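Local coordinates for FOG-3 protein (Caenorhabditis elegans, PDB 5TD6) that binds RNA as a multimer to specify sperm fate in the nematode germline, and is seen here as its BTG/Tob domain, at residues Y2-N10 with I90-F98. The protein carries 2 engineered substitutions. Residues are numbered along the deposited sequence; the frame is centred on the assembly and turned at random.
Sequences YTEVRELVN and IFANPGHVF
Glu4 meets the turn at Gly95 through a chain that first points CG away from its own carbonyl carbon (chi1 -69°) and then bends at chi2 (87°). The first torsion sets Glu4 CG 3.4 Å from Asn93 O; the bend at chi2 then carries the carboxylate on to the type II beta turn of Asn93 to His96. There Gly95 N donates a nearly straight 2.9 Å hydrogen bond to Glu4 OE2, which accepts through its anti lone pair. The type II turn gives Gly95 a positive phi, which suits glycine. The other oxygen, Glu4 OE1, accepts from Met1 N, so the carboxylate ties the chain start to the hairpin turn. With Glu4 replaced by an alanine, the Gly95 N-H would probably lose this acceptor, and Met1 N its mate. Val97 fits against the helix beside this group: its CG2 lies 3.7 Å from Glu4 CB and equally near Glu4 O. One turn on, Leu8 reaches the neighbouring strand. Leu8 CD1 touches Ala92 CB at 3.8 Å, and Leu8 CG rests on Ile90 CG2 at 3.9 Å. Ile90, Ala92 and Val97 thus offer one apolar face of the hairpin to the helix. The helix runs nearly antiparallel to strand 90-93, at 163°, and close to parallel with strand 96-98. In this BTG domain the contact therefore joins the first helix to the central hairpin of the antiparallel sheet, with Phe40 of helix 22-41 against Leu8 and Ala92, and Trp111 of strand 111-112 touching Glu4.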
ATOM      1  N   TYR B   2      12.794   0.356  -4.254  1.00 38.25           N
ATOM      2  CA  TYR B   2      12.167   1.178  -3.221  1.00 35.42           C
ATOM      3  C   TYR B   2      10.664   0.939  -3.144  1.00 37.10           C
ATOM      4  O   TYR B   2      10.079   0.939  -2.050  1.00 28.09           O
ATOM      5  CB  TYR B   2      12.490   2.659  -3.472  1.00 37.83           C
ATOM      6  CG  TYR B   2      13.970   2.904  -3.317  1.00 39.39           C
ATOM      7  CD1 TYR B   2      14.552   2.971  -2.059  1.00 40.47           C
ATOM      8  CD2 TYR B   2      14.797   3.014  -4.426  1.00 46.83           C
ATOM      9  CE1 TYR B   2      15.917   3.169  -1.910  1.00 43.44           C
ATOM     10  CE2 TYR B   2      16.157   3.213  -4.286  1.00 50.53           C
ATOM     11  CZ  TYR B   2      16.708   3.287  -3.026  1.00 48.16           C
ATOM     12  OH  TYR B   2      18.054   3.485  -2.891  1.00 53.39           O
ATOM     13  N   THR B   3      10.053   0.733  -4.306  1.00 34.06           N
ATOM     14  CA  THR B   3       8.648   0.309  -4.391  1.00 30.28           C
ATOM     15  C   THR B   3       8.410  -0.932  -3.522  1.00 33.30           C
ATOM     16  O   THR B   3       7.503  -0.954  -2.678  1.00 31.43           O
ATOM     17  CB  THR B   3       8.257  -0.022  -5.840  1.00 30.46           C
ATOM     18  OG1 THR B   3       8.483   1.118  -6.672  1.00 27.15           O
ATOM     19  CG2 THR B   3       6.789  -0.476  -5.958  1.00 30.75           C
ATOM     20  N   GLU B   4       9.230  -1.964  -3.731  1.00 34.13           N
ATOM     21  CA  GLU B   4       9.030  -3.226  -3.021  1.00 29.39           C
ATOM     22  C   GLU B   4       9.218  -3.052  -1.515  1.00 26.56           C
ATOM     23  O   GLU B   4       8.433  -3.569  -0.717  1.00 27.38           O
ATOM     24  CB  GLU B   4       9.979  -4.307  -3.555  1.00 28.32           C
ATOM     25  CG  GLU B   4       9.679  -4.773  -4.969  1.00 25.41           C
ATOM     26  CD  GLU B   4      10.351  -3.899  -6.052  1.00 28.16           C
ATOM     27  OE1 GLU B   4      10.932  -2.828  -5.743  1.00 32.42           O
ATOM     28  OE2 GLU B   4      10.281  -4.293  -7.223  1.00 28.48           O
ATOM     29  N   VAL B   5      10.251  -2.313  -1.124  1.00 28.78           N
ATOM     30  CA  VAL B   5      10.497  -2.039   0.290  1.00 29.60           C
ATOM     31  C   VAL B   5       9.322  -1.283   0.884  1.00 30.14           C
ATOM     32  O   VAL B   5       8.886  -1.566   1.981  1.00 30.20           O
ATOM     33  CB  VAL B   5      11.784  -1.204   0.512  1.00 28.03           C
ATOM     34  CG1 VAL B   5      11.838  -0.707   1.920  1.00 24.62           C
ATOM     35  CG2 VAL B   5      13.040  -2.027   0.176  1.00 32.61           C
ATOM     36  N   ARG B   6       8.809  -0.309   0.144  1.00 29.97           N
ATOM     37  CA  ARG B   6       7.689   0.462   0.657  1.00 31.15           C
ATOM     38  C   ARG B   6       6.470  -0.428   0.843  1.00 25.22           C
ATOM     39  O   ARG B   6       5.753  -0.283   1.837  1.00 28.79           O
ATOM     40  CB  ARG B   6       7.335   1.631  -0.272  1.00 31.05           C
ATOM     41  CG  ARG B   6       6.166   2.469   0.250  1.00 31.12           C
ATOM     42  CD  ARG B   6       5.773   3.564  -0.740  1.00 34.71           C
ATOM     43  NE  ARG B   6       5.214   3.008  -1.968  1.00 36.26           N
ATOM     44  CZ  ARG B   6       5.766   3.146  -3.172  1.00 46.41           C
ATOM     45  NH1 ARG B   6       6.902   3.821  -3.318  1.00 44.52           N
ATOM     46  NH2 ARG B   6       5.183   2.606  -4.235  1.00 48.00           N
ATOM     47  N   GLU B   7       6.223  -1.334  -0.111  1.00 22.61           N
ATOM     48  CA  GLU B   7       5.088  -2.247   0.025  1.00 25.14           C
ATOM     49  C   GLU B   7       5.273  -3.187   1.231  1.00 29.12           C
ATOM     50  O   GLU B   7       4.305  -3.486   1.937  1.00 32.20           O
ATOM     51  CB  GLU B   7       4.880  -3.056  -1.253  1.00 24.52           C
ATOM     52  CG  GLU B   7       4.365  -2.214  -2.449  1.00 24.78           C
ATOM     53  CD  GLU B   7       3.063  -1.530  -2.141  1.00 33.08           C
ATOM     54  OE1 GLU B   7       2.193  -2.173  -1.522  1.00 29.96           O
ATOM     55  OE2 GLU B   7       2.910  -0.349  -2.501  1.00 37.05           O
ATOM     56  N   LEU B   8       6.499  -3.656   1.451  1.00 30.82           N
ATOM     57  CA  LEU B   8       6.797  -4.522   2.608  1.00 24.45           C
ATOM     58  C   LEU B   8       6.569  -3.752   3.907  1.00 30.98           C
ATOM     59  O   LEU B   8       5.912  -4.244   4.846  1.00 31.26           O
ATOM     60  CB  LEU B   8       8.234  -5.043   2.558  1.00 30.97           C
ATOM     61  CG  LEU B   8       8.512  -6.402   3.236  1.00 38.82           C
ATOM     62  CD1 LEU B   8       9.907  -6.956   2.940  1.00 40.71           C
ATOM     63  CD2 LEU B   8       8.300  -6.355   4.706  1.00 39.94           C
ATOM     64  N   VAL B   9       7.125  -2.548   3.967  1.00 28.59           N
ATOM     65  CA  VAL B   9       6.996  -1.725   5.174  1.00 28.30           C
ATOM     66  C   VAL B   9       5.537  -1.423   5.473  1.00 29.56           C
ATOM     67  O   VAL B   9       5.095  -1.465   6.627  1.00 33.00           O
ATOM     68  CB  VAL B   9       7.759  -0.397   5.040  1.00 31.62           C
ATOM     69  CG1 VAL B   9       7.404   0.533   6.191  1.00 22.76           C
ATOM     70  CG2 VAL B   9       9.263  -0.661   5.001  1.00 31.43           C
ATOM     71  N   ASN B  10       4.777  -1.140   4.428  1.00 26.33           N
ATOM     72  CA  ASN B  10       3.381  -0.773   4.644  1.00 29.27           C
ATOM     73  C   ASN B  10       2.560  -1.999   5.045  1.00 29.18           C
ATOM     74  O   ASN B  10       1.645  -1.899   5.864  1.00 28.32           O
ATOM     75  CB  ASN B  10       2.820  -0.068   3.412  1.00 29.07           C
ATOM     76  CG  ASN B  10       3.316   1.356   3.321  1.00 33.08           C
ATOM     77  OD1 ASN B  10       3.981   1.814   4.231  1.00 37.01           O
ATOM     78  ND2 ASN B  10       2.984   2.061   2.253  1.00 28.59           N
ATOM     79  N   ILE B  90       8.126 -13.305   5.129  1.00 38.72           N
ATOM     80  CA  ILE B  90       7.818 -12.321   4.087  1.00 32.97           C
ATOM     81  C   ILE B  90       8.994 -12.207   3.124  1.00 38.21           C
ATOM     82  O   ILE B  90      10.147 -12.121   3.543  1.00 36.44           O
ATOM     83  CB  ILE B  90       7.512 -10.936   4.692  1.00 34.18           C
ATOM     84  CG1 ILE B  90       6.479 -11.073   5.809  1.00 35.23           C
ATOM     85  CG2 ILE B  90       7.006  -9.957   3.616  1.00 40.22           C
ATOM     86  CD1 ILE B  90       6.216  -9.780   6.567  1.00 30.94           C
ATOM     87  N   PHE B  91       8.690 -12.249   1.833  1.00 35.61           N
ATOM     88  CA  PHE B  91       9.697 -12.192   0.779  1.00 38.04           C
ATOM     89  C   PHE B  91       9.517 -10.905  -0.012  1.00 39.40           C
ATOM     90  O   PHE B  91       8.387 -10.466  -0.250  1.00 38.32           O
ATOM     91  CB  PHE B  91       9.576 -13.387  -0.185  1.00 37.80           C
ATOM     92  CG  PHE B  91       9.862 -14.729   0.444  1.00 44.37           C
ATOM     93  CD1 PHE B  91       8.910 -15.369   1.226  1.00 43.80           C
ATOM     94  CD2 PHE B  91      11.071 -15.365   0.226  1.00 52.14           C
ATOM     95  CE1 PHE B  91       9.171 -16.606   1.790  1.00 46.89           C
ATOM     96  CE2 PHE B  91      11.340 -16.604   0.793  1.00 49.42           C
ATOM     97  CZ  PHE B  91      10.388 -17.223   1.578  1.00 45.75           C
ATOM     98  N   ALA B  92      10.629 -10.314  -0.421  1.00 39.39           N
ATOM     99  CA  ALA B  92      10.611  -9.176  -1.321  1.00 30.10           C
ATOM    100  C   ALA B  92      11.626  -9.428  -2.426  1.00 35.25           C
ATOM    101  O   ALA B  92      12.826  -9.525  -2.172  1.00 38.09           O
ATOM    102  CB  ALA B  92      10.910  -7.886  -0.576  1.00 34.28           C
ATOM    103  N   ASN B  93      11.112  -9.572  -3.646  1.00 37.94           N
ATOM    104  CA  ASN B  93      11.891  -9.729  -4.862  1.00 35.03           C
ATOM    105  C   ASN B  93      11.560  -8.596  -5.841  1.00 35.57           C
ATOM    106  O   ASN B  93      10.495  -7.980  -5.731  1.00 33.05           O
ATOM    107  CB  ASN B  93      11.578 -11.066  -5.538  1.00 31.20           C
ATOM    108  CG  ASN B  93      11.980 -12.268  -4.703  1.00 40.48           C
ATOM    109  OD1 ASN B  93      12.875 -12.190  -3.859  1.00 39.05           O
ATOM    110  ND2 ASN B  93      11.326 -13.404  -4.961  1.00 36.65           N
ATOM    111  N   PRO B  94      12.442  -8.345  -6.822  1.00 30.77           N
ATOM    112  CA  PRO B  94      12.062  -7.428  -7.906  1.00 29.82           C
ATOM    113  C   PRO B  94      10.681  -7.790  -8.474  1.00 29.18           C
ATOM    114  O   PRO B  94      10.460  -8.921  -8.893  1.00 32.29           O
ATOM    115  CB  PRO B  94      13.173  -7.623  -8.936  1.00 29.43           C
ATOM    116  CG  PRO B  94      14.383  -7.998  -8.102  1.00 31.64           C
ATOM    117  CD  PRO B  94      13.833  -8.834  -6.968  1.00 32.88           C
ATOM    118  N   GLY B  95       9.748  -6.847  -8.421  1.00 34.52           N
ATOM    119  CA  GLY B  95       8.426  -7.060  -8.986  1.00 27.95           C
ATOM    120  C   GLY B  95       7.462  -7.840  -8.110  1.00 33.10           C
ATOM    121  O   GLY B  95       6.310  -8.037  -8.491  1.00 34.07           O
ATOM    122  N   HIS B  96       7.904  -8.270  -6.927  1.00 27.36           N
ATOM    123  CA  HIS B  96       7.137  -9.291  -6.210  1.00 36.08           C
ATOM    124  C   HIS B  96       7.402  -9.347  -4.715  1.00 31.85           C
ATOM    125  O   HIS B  96       8.464  -9.785  -4.267  1.00 38.26           O
ATOM    126  CB  HIS B  96       7.415 -10.669  -6.803  1.00 39.57           C
ATOM    127  CG  HIS B  96       6.406 -11.705  -6.418  1.00 35.51           C
ATOM    128  ND1 HIS B  96       6.668 -13.057  -6.475  1.00 36.34           N
ATOM    129  CD2 HIS B  96       5.139 -11.586  -5.960  1.00 30.63           C
ATOM    130  CE1 HIS B  96       5.594 -13.728  -6.094  1.00 36.94           C
ATOM    131  NE2 HIS B  96       4.654 -12.858  -5.770  1.00 32.34           N
ATOM    132  N   VAL B  97       6.418  -8.894  -3.954  1.00 26.34           N
ATOM    133  CA  VAL B  97       6.463  -8.964  -2.506  1.00 24.66           C
ATOM    134  C   VAL B  97       5.327  -9.887  -2.099  1.00 31.52           C
ATOM    135  O   VAL B  97       4.211  -9.803  -2.643  1.00 27.45           O
ATOM    136  CB  VAL B  97       6.301  -7.577  -1.865  1.00 30.99           C
ATOM    137  CG1 VAL B  97       6.456  -7.654  -0.337  1.00 32.57           C
ATOM    138  CG2 VAL B  97       7.312  -6.621  -2.452  1.00 29.69           C
ATOM    139  N   PHE B  98       5.605 -10.788  -1.172  1.00 29.72           N
ATOM    140  CA  PHE B  98       4.609 -11.796  -0.850  1.00 30.69           C
ATOM    141  C   PHE B  98       4.908 -12.493   0.463  1.00 36.45           C
ATOM    142  O   PHE B  98       6.013 -12.402   0.979  1.00 36.99           O
ATOM    143  CB  PHE B  98       4.508 -12.824  -1.974  1.00 29.56           C
ATOM    144  CG  PHE B  98       5.799 -13.580  -2.252  1.00 37.67           C
ATOM    145  CD1 PHE B  98       6.748 -13.074  -3.127  1.00 40.45           C
ATOM    146  CD2 PHE B  98       6.029 -14.825  -1.673  1.00 42.40           C
ATOM    147  CE1 PHE B  98       7.919 -13.780  -3.394  1.00 43.45           C
ATOM    148  CE2 PHE B  98       7.196 -15.541  -1.941  1.00 41.38           C
ATOM    149  CZ  PHE B  98       8.136 -15.026  -2.796  1.00 41.45           C
TER